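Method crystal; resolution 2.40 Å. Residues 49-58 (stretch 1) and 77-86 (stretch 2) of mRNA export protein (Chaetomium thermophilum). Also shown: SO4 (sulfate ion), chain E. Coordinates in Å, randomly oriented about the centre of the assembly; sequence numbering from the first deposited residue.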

# COMPACT_ATOMS: atom_id res chain seq x y z
N ARG A 49 -12.71 12.03 -15.30
CA ARG A 49 -12.47 13.10 -16.26
C ARG A 49 -11.24 12.82 -17.13
O ARG A 49 -11.26 13.08 -18.33
N LYS A 50 -10.19 12.29 -16.52
CA LYS A 50 -8.92 12.07 -17.21
C LYS A 50 -9.01 10.96 -18.25
O LYS A 50 -8.33 11.00 -19.28
N SER A 51 -9.84 9.96 -17.98
CA SER A 51 -9.99 8.81 -18.87
C SER A 51 -10.59 9.24 -20.21
O SER A 51 -10.26 8.67 -21.25
N LYS A 52 -11.50 10.21 -20.16
CA LYS A 52 -12.18 10.74 -21.35
C LYS A 52 -13.07 9.69 -22.00
O LYS A 52 -13.42 9.81 -23.18
N GLU A 53 -13.44 8.67 -21.24
CA GLU A 53 -14.41 7.68 -21.68
C GLU A 53 -15.81 8.00 -21.15
O GLU A 53 -16.79 7.39 -21.57
N LYS A 54 -15.89 8.97 -20.24
CA LYS A 54 -17.10 9.19 -19.46
C LYS A 54 -17.42 7.89 -18.74
O LYS A 54 -18.47 7.27 -18.95
N ILE A 55 -16.48 7.48 -17.90
CA ILE A 55 -16.62 6.31 -17.05
C ILE A 55 -17.29 6.68 -15.73
O ILE A 55 -17.13 7.78 -15.22
N THR A 56 -18.06 5.73 -15.21
CA THR A 56 -18.71 5.87 -13.91
C THR A 56 -18.15 4.81 -12.98
O THR A 56 -18.26 3.61 -13.25
N LEU A 57 -17.55 5.26 -11.88
CA LEU A 57 -16.92 4.37 -10.91
C LEU A 57 -17.88 4.13 -9.75
O LEU A 57 -18.16 5.03 -8.96
N GLY A 58 -18.38 2.90 -9.66
CA GLY A 58 -19.36 2.55 -8.67
C GLY A 58 -18.79 2.30 -7.28
O GLY A 58 -18.89 3.17 -6.42
N GLN A 77 -8.94 -0.75 -18.57
CA GLN A 77 -7.88 -0.36 -19.50
C GLN A 77 -7.64 1.14 -19.51
O GLN A 77 -6.49 1.59 -19.54
N HIS A 78 -8.71 1.92 -19.48
CA HIS A 78 -8.59 3.38 -19.46
C HIS A 78 -7.99 3.86 -18.15
O HIS A 78 -7.21 4.82 -18.13
N LEU A 79 -8.35 3.21 -17.05
CA LEU A 79 -7.79 3.54 -15.75
C LEU A 79 -6.31 3.19 -15.71
O LEU A 79 -5.50 3.93 -15.15
N LEU A 80 -5.95 2.06 -16.31
CA LEU A 80 -4.57 1.60 -16.34
C LEU A 80 -3.66 2.54 -17.14
O LEU A 80 -2.46 2.63 -16.86
N ARG A 81 -4.22 3.24 -18.12
CA ARG A 81 -3.44 4.22 -18.88
C ARG A 81 -2.96 5.36 -17.99
O ARG A 81 -1.91 5.95 -18.24
N LEU A 82 -3.73 5.66 -16.95
CA LEU A 82 -3.41 6.77 -16.07
C LEU A 82 -2.34 6.38 -15.04
O LEU A 82 -2.00 7.18 -14.17
N ASN A 83 -1.84 5.16 -15.13
CA ASN A 83 -0.77 4.72 -14.24
C ASN A 83 0.48 5.57 -14.42
O ASN A 83 0.93 5.78 -15.55
N GLY A 84 1.03 6.06 -13.32
CA GLY A 84 2.24 6.86 -13.34
C GLY A 84 1.98 8.35 -13.45
O GLY A 84 2.90 9.16 -13.31
N PHE A 85 0.73 8.71 -13.69
CA PHE A 85 0.33 10.12 -13.74
C PHE A 85 0.36 10.74 -12.35
O PHE A 85 0.27 10.03 -11.34
N THR A 86 0.48 12.06 -12.30
CA THR A 86 0.51 12.79 -11.04
C THR A 86 -0.86 13.38 -10.72
O THR A 86 -1.46 14.06 -11.56

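Where do the two stretches come closest, and which side chains fill the gap? The backbones approach most nearly at Ser51 and His78, where the CA atoms lie 5.6 Å apart. Ser51 CB sits 4.1 Å from His78 CB. Its chi1 is p, and its CB points sideways rather than at the other stretch. Ser51 OG accepts a weak hydrogen bond from Glu53 N at 3.4 Å. Lys52, with positive phi, is the first residue to leave helical phi/psi, and the end of its side chain leads away from the contact.

How do Glu53 and His78 fit together? Both point toward the opposite stretch. Glu53 has chi1 and chi2 both t, an extended chain that carries its carboxylate to the imidazole, while His78 takes chi1 m with chi2 at 116°. Glu53 CB lies over one face of the ring, 4.2 Å from its centroid and 18° off the normal, a CH-pi contact. Farther out, Glu53 OE2 is modelled 2.4 Å from His78 ND1, a very short separation, with Glu53 poorly ordered.

What makes up the apolar side of the contact? Leu79, with chi1 m and chi2 t, has a CB that points sideways, yet the end of its side chain comes nearer to stretch 1. Its CD1 lies 4.0 Å from Leu57 CD2 and 4.4 Å from Ile55 CD1. Leu57 shares the m, t conformation, whereas Ile55 is t at both chi angles, its CG1 arm extended so that CD1 reaches Leu79. Both residues direct CB toward the other stretch.

How does Lys50 lie against stretch 2? Chi1 is t and chi2 is p, and beyond that turn the chain runs extended, with chi3 and chi4 both t. Its methylenes serve as an apolar arm: CG rests 3.4 Å from Leu82 CD2, and CE meets the edge of the Phe85 ring, 3.7 Å from CE2. Leu82, m and t, also brings CD1 to 4.2 Å from Ser51 N. Leu82 and Phe85 are the ends of a type II turn, closed by Phe85 N to Leu82 O at 3.2 Å, and both point toward stretch 1.

Does the sulfate bridge the stretches? No; its hydrogen bonds are to stretch 2 alone, where Gln77 NE2 donates one to O1 at 2.8 Å and Arg81 NH2 a weak one to the same oxygen at 3.5 Å. Gln77 is t at chi1 and chi2; the ion probably came from the crystallisation liquor.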

# COMPACT_ATOMS: atom_id res chain seq x y z
CB ARG A 49 -12.29 14.44 -15.53
CG ARG A 49 -13.52 14.88 -14.75
CD ARG A 49 -13.31 16.22 -14.07
NE ARG A 49 -12.29 16.16 -13.02
CZ ARG A 49 -11.13 16.81 -13.03
NH1 ARG A 49 -10.28 16.67 -12.02
NH2 ARG A 49 -10.81 17.62 -14.04
CB LYS A 50 -7.82 11.74 -16.20
CG LYS A 50 -6.40 11.94 -16.74
CD LYS A 50 -6.10 13.40 -17.04
CE LYS A 50 -4.66 13.58 -17.49
NZ LYS A 50 -4.49 14.82 -18.29
CB SER A 51 -10.86 7.74 -18.22
OG SER A 51 -12.21 8.17 -18.10
CB LYS A 52 -11.16 11.26 -22.37
CG LYS A 52 -10.21 12.32 -21.84
CD LYS A 52 -10.94 13.62 -21.54
CE LYS A 52 -9.99 14.68 -21.00
NZ LYS A 52 -10.64 16.01 -20.88
CB GLU A 53 -13.98 6.29 -21.20
CG GLU A 53 -14.73 5.12 -21.83
CD GLU A 53 -14.63 3.85 -21.00
OE1 GLU A 53 -15.43 2.91 -21.25
OE2 GLU A 53 -13.77 3.78 -20.11
CB LYS A 54 -18.26 9.68 -20.32
CG LYS A 54 -18.19 11.17 -20.65
CD LYS A 54 -18.41 12.02 -19.40
CE LYS A 54 -17.10 12.53 -18.80
NZ LYS A 54 -17.21 12.70 -17.32
CB ILE A 55 -15.25 5.65 -16.78
CG1 ILE A 55 -15.43 4.36 -15.97
CG2 ILE A 55 -14.31 6.61 -16.06
CD1 ILE A 55 -14.15 3.66 -15.62
CB THR A 56 -20.24 5.74 -14.01
OG1 THR A 56 -20.72 6.45 -15.16
CG2 THR A 56 -20.90 6.31 -12.76
CB LEU A 57 -15.60 4.96 -10.41
CG LEU A 57 -14.48 5.12 -11.44
CD1 LEU A 57 -13.30 5.86 -10.84
CD2 LEU A 57 -14.04 3.77 -11.99
CB GLN A 77 -8.23 -0.84 -20.92
CG GLN A 77 -7.05 -0.81 -21.88
CD GLN A 77 -7.42 -1.30 -23.26
OE1 GLN A 77 -8.52 -1.81 -23.48
NE2 GLN A 77 -6.49 -1.16 -24.21
CB HIS A 78 -9.95 4.03 -19.72
CG HIS A 78 -10.55 3.67 -21.04
ND1 HIS A 78 -11.72 2.97 -21.17
CD2 HIS A 78 -10.12 3.92 -22.30
CE1 HIS A 78 -12.00 2.80 -22.45
NE2 HIS A 78 -11.04 3.37 -23.16
CB LEU A 79 -8.53 2.80 -14.63
CG LEU A 79 -9.93 3.30 -14.26
CD1 LEU A 79 -10.61 2.31 -13.34
CD2 LEU A 79 -9.85 4.67 -13.61
CB LEU A 80 -4.49 0.18 -16.90
CG LEU A 80 -4.92 -0.95 -15.95
CD1 LEU A 80 -5.00 -2.27 -16.69
CD2 LEU A 80 -3.97 -1.06 -14.76
CB ARG A 81 -4.25 4.80 -20.05
CG ARG A 81 -4.15 3.98 -21.32
CD ARG A 81 -4.91 4.61 -22.48
NE ARG A 81 -5.02 3.70 -23.61
CZ ARG A 81 -5.45 4.05 -24.82
NH1 ARG A 81 -5.81 5.30 -25.07
NH2 ARG A 81 -5.52 3.14 -25.79
CB LEU A 82 -4.66 7.27 -15.36
CG LEU A 82 -5.83 7.65 -16.28
CD1 LEU A 82 -7.03 8.10 -15.46
CD2 LEU A 82 -5.42 8.73 -17.27
CB ASN A 83 -0.43 3.25 -14.49
CG ASN A 83 0.73 2.77 -13.63
OD1 ASN A 83 0.56 2.45 -12.46
ND2 ASN A 83 1.91 2.72 -14.23
CB PHE A 85 -1.06 10.27 -14.35
CG PHE A 85 -1.05 10.31 -15.86
CD1 PHE A 85 -0.19 9.51 -16.59
CD2 PHE A 85 -1.93 11.14 -16.54
CE1 PHE A 85 -0.18 9.55 -17.97
CE2 PHE A 85 -1.93 11.18 -17.92
CZ PHE A 85 -1.06 10.38 -18.64
CB THR A 86 1.56 13.92 -11.07
OG1 THR A 86 2.84 13.39 -11.40
CG2 THR A 86 1.63 14.63 -9.73
S SO4 E . -3.21 1.02 -23.36
O1 SO4 E . -4.10 0.33 -24.29
O2 SO4 E . -1.90 0.39 -23.38
O3 SO4 E . -3.09 2.42 -23.75
O4 SO4 E . -3.77 0.93 -22.01